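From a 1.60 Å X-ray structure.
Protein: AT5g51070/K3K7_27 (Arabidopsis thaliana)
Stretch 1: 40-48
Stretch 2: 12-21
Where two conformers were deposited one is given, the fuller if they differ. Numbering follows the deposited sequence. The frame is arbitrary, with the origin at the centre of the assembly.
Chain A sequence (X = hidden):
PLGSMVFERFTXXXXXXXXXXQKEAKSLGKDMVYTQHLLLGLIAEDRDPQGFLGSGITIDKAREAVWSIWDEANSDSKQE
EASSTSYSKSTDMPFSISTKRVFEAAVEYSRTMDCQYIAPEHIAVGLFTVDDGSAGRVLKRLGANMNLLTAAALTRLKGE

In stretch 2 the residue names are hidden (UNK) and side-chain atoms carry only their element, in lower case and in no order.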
# COMPACT_ATOMS: atom_id res chain seq x y z
N LEU A 40 -4.10 2.45 -1.18
CA LEU A 40 -5.25 3.00 -0.50
C LEU A 40 -5.20 2.78 1.02
O LEU A 40 -5.48 3.64 1.75
CB LEU A 40 -6.56 2.48 -1.07
CG LEU A 40 -6.89 2.84 -2.51
CD1 LEU A 40 -8.22 2.25 -2.95
CD2 LEU A 40 -6.94 4.34 -2.71
N GLY A 41 -4.80 1.59 1.44
CA GLY A 41 -4.69 1.33 2.84
C GLY A 41 -3.68 2.20 3.56
O GLY A 41 -3.89 2.61 4.63
N LEU A 42 -2.56 2.42 2.90
CA LEU A 42 -1.55 3.30 3.46
C LEU A 42 -2.01 4.72 3.57
O LEU A 42 -1.74 5.36 4.51
CB LEU A 42 -0.27 3.27 2.62
CG LEU A 42 0.52 1.94 2.65
CD1 LEU A 42 1.51 1.92 1.50
CD2 LEU A 42 1.22 1.66 3.95
N ILE A 43 -2.69 5.18 2.55
CA ILE A 43 -3.28 6.52 2.58
C ILE A 43 -4.34 6.65 3.67
O ILE A 43 -4.33 7.58 4.40
CB ILE A 43 -3.86 6.94 1.20
CG1 ILE A 43 -2.72 7.05 0.18
CG2 ILE A 43 -4.61 8.25 1.29
CD1 ILE A 43 -3.17 7.11 -1.23
N ALA A 44 -5.17 5.64 3.78
CA ALA A 44 -6.18 5.68 4.80
C ALA A 44 -5.61 5.70 6.23
O ALA A 44 -6.18 6.24 7.12
CB ALA A 44 -7.15 4.53 4.64
N GLU A 45 -4.54 4.98 6.43
CA GLU A 45 -3.93 4.89 7.73
C GLU A 45 -3.20 6.15 8.19
O GLU A 45 -3.17 6.45 9.35
CB GLU A 45 -3.06 3.64 7.81
CG GLU A 45 -2.51 3.28 9.18
CD GLU A 45 -1.37 4.17 9.61
OE1 GLU A 45 -0.64 4.65 8.77
OE2 GLU A 45 -1.23 4.30 10.80
N ASP A 46 -2.57 6.84 7.25
CA ASP A 46 -1.64 7.89 7.64
C ASP A 46 -2.42 9.08 8.25
O ASP A 46 -3.27 9.58 7.65
CB ASP A 46 -0.83 8.27 6.40
CG ASP A 46 0.30 9.23 6.66
OD1 ASP A 46 0.43 9.73 7.74
OD2 ASP A 46 1.07 9.37 5.77
N ARG A 47 -2.05 9.45 9.46
CA ARG A 47 -2.72 10.50 10.21
C ARG A 47 -1.99 11.83 10.07
O ARG A 47 -2.28 12.73 10.76
CB ARG A 47 -2.87 10.13 11.70
CG ARG A 47 -3.76 8.92 11.96
CD ARG A 47 -3.91 8.55 13.42
NE ARG A 47 -4.41 7.21 13.65
CZ ARG A 47 -4.68 6.70 14.84
NH1 ARG A 47 -4.51 7.41 15.93
NH2 ARG A 47 -5.09 5.48 14.95
N ASP A 48 -1.04 11.92 9.16
CA ASP A 48 -0.30 13.15 8.95
C ASP A 48 -1.28 14.22 8.53
O ASP A 48 -2.02 14.04 7.65
CB ASP A 48 0.74 12.93 7.86
CG ASP A 48 1.68 14.10 7.66
OD1 ASP A 48 1.26 15.21 7.98
OD2 ASP A 48 2.79 13.87 7.18
N UNK A 12 2.10 -1.82 14.69
CA UNK A 12 0.59 -1.58 14.77
C UNK A 12 -0.05 -0.67 13.57
O UNK A 12 -0.99 -1.05 13.00
o UNK A 12 -0.75 0.53 18.29
c UNK A 12 0.20 -0.95 16.12
c UNK A 12 -1.60 0.26 17.43
c UNK A 12 -1.27 -0.67 16.25
o UNK A 12 -2.70 0.82 17.43
N UNK A 13 0.69 0.36 13.21
CA UNK A 13 0.33 1.15 12.08
C UNK A 13 0.42 0.33 10.81
O UNK A 13 -0.38 0.51 9.96
c UNK A 13 1.96 4.65 12.69
n UNK A 13 1.86 6.02 9.35
c UNK A 13 1.18 3.38 13.01
c UNK A 13 1.20 2.38 11.88
c UNK A 13 2.35 5.65 10.52
n UNK A 13 3.63 5.75 10.78
n UNK A 13 1.54 5.16 11.42
N UNK A 14 1.46 -0.45 10.67
CA UNK A 14 1.60 -1.19 9.44
C UNK A 14 0.47 -2.21 9.26
O UNK A 14 -0.00 -2.42 8.21
c UNK A 14 2.94 -1.88 9.39
N UNK A 15 0.16 -2.86 10.36
CA UNK A 15 -0.88 -3.86 10.36
C UNK A 15 -2.22 -3.20 10.03
O UNK A 15 -2.97 -3.75 9.32
c UNK A 15 0.30 -5.36 12.00
c UNK A 15 -2.20 -5.48 11.78
c UNK A 15 -0.97 -4.60 11.71
c UNK A 15 0.40 -6.56 11.18
N UNK A 16 -2.45 -2.02 10.56
CA UNK A 16 -3.68 -1.34 10.29
C UNK A 16 -3.79 -0.98 8.81
O UNK A 16 -4.79 -1.14 8.21
c UNK A 16 -3.86 1.91 14.12
n UNK A 16 -4.84 1.47 13.37
n UNK A 16 -3.80 1.51 15.36
c UNK A 16 -5.09 0.66 11.06
c UNK A 16 -3.82 -0.12 11.18
n UNK A 16 -2.93 2.71 13.60
c UNK A 16 -5.02 1.86 12.00
N UNK A 17 -2.70 -0.52 8.23
CA UNK A 17 -2.72 -0.21 6.82
C UNK A 17 -3.03 -1.43 5.97
O UNK A 17 -3.66 -1.36 4.97
c UNK A 17 -1.37 0.39 6.39
N UNK A 18 -2.46 -2.54 6.39
CA UNK A 18 -2.72 -3.79 5.69
C UNK A 18 -4.20 -4.25 5.76
O UNK A 18 -4.79 -4.57 4.80
c UNK A 18 -2.15 -6.24 5.59
c UNK A 18 0.67 -5.40 6.38
c UNK A 18 -0.37 -4.52 5.77
c UNK A 18 -1.77 -4.90 6.17
N UNK A 19 -4.74 -4.17 6.96
CA UNK A 19 -6.16 -4.45 7.13
C UNK A 19 -7.01 -3.47 6.31
O UNK A 19 -7.99 -3.84 5.72
c UNK A 19 -6.52 -4.39 8.62
c UNK A 19 -5.84 -5.46 10.82
c UNK A 19 -8.01 -4.38 8.83
c UNK A 19 -5.90 -5.58 9.33
N UNK A 20 -6.64 -2.21 6.31
CA UNK A 20 -7.39 -1.23 5.55
C UNK A 20 -7.28 -1.56 4.09
O UNK A 20 -8.14 -1.27 3.38
c UNK A 20 -8.11 0.07 8.01
c UNK A 20 -6.70 1.89 7.62
c UNK A 20 -6.96 2.39 8.87
c UNK A 20 -7.26 0.73 7.18
c UNK A 20 -6.97 0.22 5.80
c UNK A 20 -8.35 0.54 9.29
c UNK A 20 -7.78 1.71 9.72
N UNK A 21 -6.13 -2.10 3.71
CA UNK A 21 -6.05 -2.46 2.20
C UNK A 21 -7.11 -3.53 1.65
O UNK A 21 -7.65 -3.41 0.64
c UNK A 21 -4.62 -2.88 1.81
o UNK A 21 -4.28 -4.20 2.25

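Position 12 has three side-chain carbons, the third carrying two oxygens, and makes no contact with stretch 1. A carboxylate on that length of chain is Glu-12.

Position 13 has three carbons, a nitrogen, then a carbon bearing two more nitrogens. Its CA-to-CB bond points sideways, but the end swings back so that its nitrogens reach the Glu-45 carboxylate. The guanidinium makes it Arg-13: NE donates to Glu-45 OE2 at 3.0 Å and NH2 to Glu-45 OE1 at 2.9 Å. OE1 lies at the guanidinium edge, and both oxygens are met in a paired salt bridge.

Position 14 carries one carbon pointing away from stretch 1, and is Ala-14. Position 15 has four carbons, forked at the first with one arm two carbons long. It also points away, and the beta branch makes it Ile-15.

Position 16 again has three carbons, a nitrogen, and a carbon with two more nitrogens; its CA-to-CB bond points toward stretch 1, and its nitrogens approach the Glu-45 carboxylate. The atoms give Arg-16. Its NH1 lies 3.6 Å from Glu-45 OE2, a long salt bridge, while its NH2 makes a very short 2.4 Å one with Glu-12 OE2, one helical turn back. Arg-47 NH2 sits over one face of this guanidinium, 3.8 Å from Arg-16 NH1, a close approach of like charges, with the Glu-12 and Glu-45 carboxylates bridged to the same Arg-16.

Position 17 has a single carbon directed at stretch 1, with Leu-42 CD2 3.8 Å and Glu-45 CB 3.9 Å from its CB. This is Ala-17.

Positions 18 and 19 share the fork of position 15, and neither touches stretch 1: Ile-18 and Ile-19.

Position 20 has one carbon and then a six-carbon ring with no oxygen, packed against Ala-44 and Glu-45. It is Phe-20. Its CB lies 3.9 Å from Gly-41 CA, and its CD2 is 4.0 Å from Ala-44 CB.

Position 21 has one carbon and one oxygen, and its side chain only skirts stretch 1, nothing closer than 4.3 Å. This is Ser-21, whose OG donates to Ile-18 O at 2.6 Å, turning the hydroxyl back onto its own helix.

The helices cross at 125° with axes only 7.3 Å apart, and Gly-41 is what permits it. Its CA rests 3.6 Å from Ala-17 O, in a CA-H...O contact, and 3.8 Å from Ser-21 N; an ideal CB would fall 2.4 Å from that same Ala-17 O. One turn beyond Gly-41, Glu-45 enters the hole formed by Arg-13, Arg-16, Ala-17 and Phe-20, its CB packing on carbon while its carboxylate reaches both arginines. The rule is close backbones at the glycine, then a charged knob whose acid is paired as it is buried.

Stretch 2, residues 12-21: ERAIRAIIFS
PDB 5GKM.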